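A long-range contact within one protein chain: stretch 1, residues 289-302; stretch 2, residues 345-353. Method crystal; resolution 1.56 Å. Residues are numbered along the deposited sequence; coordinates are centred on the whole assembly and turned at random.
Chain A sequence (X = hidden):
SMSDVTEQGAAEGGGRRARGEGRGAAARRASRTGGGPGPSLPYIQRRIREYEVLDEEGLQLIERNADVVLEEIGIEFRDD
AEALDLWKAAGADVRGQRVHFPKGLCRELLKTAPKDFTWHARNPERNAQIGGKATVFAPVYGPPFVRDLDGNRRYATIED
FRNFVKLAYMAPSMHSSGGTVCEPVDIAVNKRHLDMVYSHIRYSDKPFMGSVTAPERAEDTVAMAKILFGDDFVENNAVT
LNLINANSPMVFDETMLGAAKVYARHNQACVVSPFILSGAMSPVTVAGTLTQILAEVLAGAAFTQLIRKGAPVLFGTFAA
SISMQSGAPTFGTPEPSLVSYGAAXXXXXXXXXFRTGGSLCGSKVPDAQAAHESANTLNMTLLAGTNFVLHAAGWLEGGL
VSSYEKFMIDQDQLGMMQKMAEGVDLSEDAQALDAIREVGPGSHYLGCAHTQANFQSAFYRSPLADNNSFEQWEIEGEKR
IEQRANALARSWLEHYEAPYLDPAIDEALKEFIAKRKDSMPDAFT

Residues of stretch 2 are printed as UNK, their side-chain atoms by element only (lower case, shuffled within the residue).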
# COMPACT_ATOMS: atom_id res chain seq x y z
N THR A 289 -12.05 -2.95 19.11
CA THR A 289 -12.37 -3.84 18.02
C THR A 289 -11.52 -5.13 18.12
O THR A 289 -12.06 -6.22 18.00
CB THR A 289 -12.15 -3.14 16.67
OG1 THR A 289 -13.14 -2.11 16.52
CG2 THR A 289 -12.27 -4.09 15.49
N LEU A 290 -10.21 -4.98 18.32
CA LEU A 290 -9.35 -6.15 18.47
C LEU A 290 -9.75 -7.06 19.62
O LEU A 290 -9.66 -8.27 19.53
CB LEU A 290 -7.89 -5.76 18.69
CG LEU A 290 -7.17 -5.33 17.43
CD1 LEU A 290 -5.82 -4.79 17.79
CD2 LEU A 290 -7.06 -6.48 16.42
N THR A 291 -10.10 -6.47 20.77
CA THR A 291 -10.52 -7.24 21.90
C THR A 291 -11.76 -8.07 21.55
O THR A 291 -11.85 -9.26 21.88
CB THR A 291 -10.83 -6.27 23.06
OG1 THR A 291 -9.62 -5.57 23.36
CG2 THR A 291 -11.32 -6.99 24.24
N GLN A 292 -12.74 -7.42 20.92
CA GLN A 292 -13.96 -8.15 20.55
C GLN A 292 -13.68 -9.26 19.53
O GLN A 292 -14.20 -10.37 19.64
CB GLN A 292 -15.02 -7.21 20.02
CG GLN A 292 -16.41 -7.83 20.01
CD GLN A 292 -17.35 -6.90 19.28
OE1 GLN A 292 -17.68 -5.85 19.79
NE2 GLN A 292 -17.77 -7.26 18.06
N ILE A 293 -12.87 -8.93 18.54
CA ILE A 293 -12.45 -9.92 17.57
C ILE A 293 -11.83 -11.16 18.22
O ILE A 293 -12.20 -12.30 17.91
CB ILE A 293 -11.47 -9.32 16.54
CG1 ILE A 293 -12.24 -8.42 15.57
CG2 ILE A 293 -10.76 -10.43 15.77
CD1 ILE A 293 -11.30 -7.52 14.77
N LEU A 294 -10.90 -10.92 19.13
CA LEU A 294 -10.18 -12.03 19.74
C LEU A 294 -11.15 -12.88 20.57
O LEU A 294 -11.07 -14.11 20.54
CB LEU A 294 -8.99 -11.52 20.58
CG LEU A 294 -8.19 -12.59 21.31
CD1 LEU A 294 -7.64 -13.62 20.33
CD2 LEU A 294 -7.06 -11.91 22.10
N ALA A 295 -12.09 -12.24 21.28
CA ALA A 295 -13.10 -13.00 22.06
C ALA A 295 -13.96 -13.87 21.15
O ALA A 295 -14.15 -15.06 21.41
CB ALA A 295 -13.97 -12.02 22.86
N GLU A 296 -14.45 -13.31 20.05
CA GLU A 296 -15.31 -14.04 19.10
C GLU A 296 -14.54 -15.21 18.49
O GLU A 296 -15.05 -16.31 18.42
CB GLU A 296 -15.85 -13.12 18.02
CG GLU A 296 -16.80 -12.09 18.54
CD GLU A 296 -17.37 -11.18 17.49
OE1 GLU A 296 -17.17 -11.39 16.26
OE2 GLU A 296 -18.06 -10.20 17.88
N VAL A 297 -13.29 -14.97 18.07
CA VAL A 297 -12.51 -16.05 17.48
C VAL A 297 -12.16 -17.13 18.48
O VAL A 297 -12.27 -18.32 18.16
CB VAL A 297 -11.24 -15.51 16.74
CG1 VAL A 297 -10.32 -16.69 16.38
CG2 VAL A 297 -11.63 -14.67 15.54
N LEU A 298 -11.77 -16.74 19.69
CA LEU A 298 -11.49 -17.77 20.69
C LEU A 298 -12.68 -18.72 20.87
O LEU A 298 -12.50 -19.93 20.91
CB LEU A 298 -11.08 -17.11 22.02
CG LEU A 298 -9.65 -16.57 22.11
CD1 LEU A 298 -9.48 -15.68 23.32
CD2 LEU A 298 -8.63 -17.70 22.17
N ALA A 299 -13.88 -18.17 21.02
CA ALA A 299 -15.06 -19.00 21.27
C ALA A 299 -15.39 -19.86 20.04
O ALA A 299 -15.60 -21.06 20.17
CB ALA A 299 -16.21 -18.11 21.65
N GLY A 300 -15.45 -19.23 18.87
CA GLY A 300 -15.86 -19.95 17.68
C GLY A 300 -14.85 -21.00 17.25
O GLY A 300 -15.22 -22.09 16.84
N ALA A 301 -13.57 -20.63 17.27
CA ALA A 301 -12.53 -21.59 16.92
C ALA A 301 -12.45 -22.72 17.92
O ALA A 301 -12.34 -23.90 17.53
CB ALA A 301 -11.19 -20.91 16.74
N ALA A 302 -12.54 -22.41 19.23
CA ALA A 302 -12.50 -23.50 20.23
C ALA A 302 -13.67 -24.44 20.06
O ALA A 302 -13.50 -25.66 20.25
CB ALA A 302 -12.50 -22.93 21.63
N UNK A 345 -0.98 -10.42 14.52
CA UNK A 345 -0.13 -10.67 15.63
C UNK A 345 -0.80 -11.57 16.65
O UNK A 345 -0.18 -12.55 17.13
c UNK A 345 1.62 -7.23 16.18
c UNK A 345 0.32 -9.38 16.34
c UNK A 345 1.16 -8.48 15.46
o UNK A 345 1.10 -6.13 15.93
n UNK A 345 2.53 -7.39 17.10
N UNK A 346 -2.05 -11.27 16.97
CA UNK A 346 -2.81 -12.09 17.95
C UNK A 346 -3.05 -13.50 17.45
O UNK A 346 -3.02 -14.46 18.23
c UNK A 346 -4.13 -11.41 18.28
c UNK A 346 -5.29 -9.35 18.96
c UNK A 346 -3.96 -10.09 19.03
c UNK A 346 -3.44 -10.26 20.43
N UNK A 347 -3.28 -13.63 16.14
CA UNK A 347 -3.45 -14.96 15.53
C UNK A 347 -2.20 -15.83 15.59
O UNK A 347 -2.26 -17.04 15.92
c UNK A 347 -3.93 -14.80 14.09
N UNK A 348 -1.05 -15.22 15.35
CA UNK A 348 0.22 -15.98 15.41
C UNK A 348 0.45 -16.45 16.83
O UNK A 348 0.89 -17.58 17.05
c UNK A 348 1.40 -15.15 14.89
n UNK A 348 1.54 -12.22 11.32
c UNK A 348 1.45 -15.01 13.36
c UNK A 348 2.72 -14.31 12.91
c UNK A 348 2.19 -11.93 12.43
n UNK A 348 2.75 -12.88 13.19
n UNK A 348 2.29 -10.66 12.82
N UNK A 349 0.13 -15.61 17.80
CA UNK A 349 0.32 -15.96 19.21
C UNK A 349 -0.68 -17.01 19.67
O UNK A 349 -0.31 -17.90 20.48
c UNK A 349 1.03 -12.39 20.40
n UNK A 349 1.54 -11.87 23.97
c UNK A 349 1.83 -11.99 22.69
c UNK A 349 1.39 -13.76 19.91
c UNK A 349 0.24 -14.73 20.10
n UNK A 349 3.09 -11.79 22.27
n UNK A 349 0.84 -12.28 21.83
N UNK A 350 -1.88 -17.01 19.11
CA UNK A 350 -2.87 -18.04 19.37
C UNK A 350 -2.51 -19.37 18.70
O UNK A 350 -2.84 -20.43 19.23
c UNK A 350 -5.41 -18.49 19.28
c UNK A 350 -6.70 -17.78 18.91
c UNK A 350 -5.48 -18.95 20.72
c UNK A 350 -4.26 -17.55 18.97
N UNK A 351 -1.78 -19.35 17.60
CA UNK A 351 -1.38 -20.51 16.85
C UNK A 351 -2.31 -20.97 15.75
O UNK A 351 -2.34 -22.16 15.45
N UNK A 352 -3.12 -20.06 15.21
CA UNK A 352 -4.02 -20.40 14.11
C UNK A 352 -3.64 -19.65 12.86
O UNK A 352 -3.26 -18.47 12.91
c UNK A 352 -5.47 -20.02 14.45
c UNK A 352 -6.06 -20.67 15.72
c UNK A 352 -5.95 -22.16 15.68
c UNK A 352 -7.49 -20.19 15.91
N UNK A 353 -3.76 -20.32 11.69
CA UNK A 353 -3.63 -19.55 10.45
C UNK A 353 -4.64 -18.39 10.38
O UNK A 353 -5.72 -18.48 10.94
c UNK A 353 -3.76 -21.89 10.01
c UNK A 353 -3.90 -20.59 9.35
c UNK A 353 -4.17 -21.71 11.44

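Position 345 carries three carbons in an unbranched run, the third bearing one oxygen and one nitrogen. That terminal amide after two methylenes is glutamine, Gln-345. Its side chain does not reach stretch 1, and both amide atoms are hydrogen-bonded elsewhere in the structure.

Position 346 has four carbons forked at the second, with no heteroatom. Its CB points toward stretch 1, and its two terminal carbons lie near the methyls of Leu-290 and Leu-294. A fork one carbon beyond CB identifies leucine. In Leu-346, CD1 is 4.2 Å from Leu-290 CD2, and CD2 is 4.3 Å from Leu-294 CD2; chi1 is m and chi2 t.

At position 347, one side-chain carbon, CB, points sideways and makes no contact with stretch 1: Ala-347.

Position 348 has three carbons, a nitrogen, and a carbon carrying two more nitrogens. Only arginine has this guanidinium pattern, so it is Arg-348. Position 349 repeats the pattern and is Arg-349. Neither touches stretch 1; both are partly exposed and hydrogen-bond elsewhere in the structure.

Position 350 again shows four carbons forked at the second, with the CB directed toward stretch 1 and the tips beside Leu-294 and Leu-298. This is Leu-350, with chi1 t and chi2 p. Its CD1 lies 3.7 Å from Leu-298 CD2, the closest contact between the stretches, while its CD2 is 4.5 Å from Leu-294 CD1.

Position 351 has no side-chain atoms and is therefore Gly-351. It is the first residue to leave helical geometry, with phi/psi of 90/25°; a CB here would be jammed against the preceding carbonyl oxygen.

Position 352 has four carbons forked at the second; its CA-to-CB bond points toward stretch 1, and a terminal carbon reaches Ala-301. It is Leu-352, whose CD1 is 3.9 Å from Ala-301 CB.

Position 353 has three carbons closing a ring onto the backbone nitrogen, the signature of proline. Pro-353 lies out of reach of stretch 1.

The contact is wholly apolar: no hydrogen bond crosses it, and 306 Å² is buried, both sides summed. The helix axes approach to 11.4 Å with N-to-C directions 33° apart, a separation bridged by leucine side chains. Leu-346 and Leu-350, four residues apart, repeat along one helical face and meet Leu-290, Leu-294 and Leu-298, which share the same spacing. The CB of Leu-298 points sideways, but its chain end comes nearer. Beyond the turn at Gly-351, Leu-352 continues the apolar row from an extended backbone, reaching the small Ala-301.

Stretch 2 (345-353) QLARRLGLP
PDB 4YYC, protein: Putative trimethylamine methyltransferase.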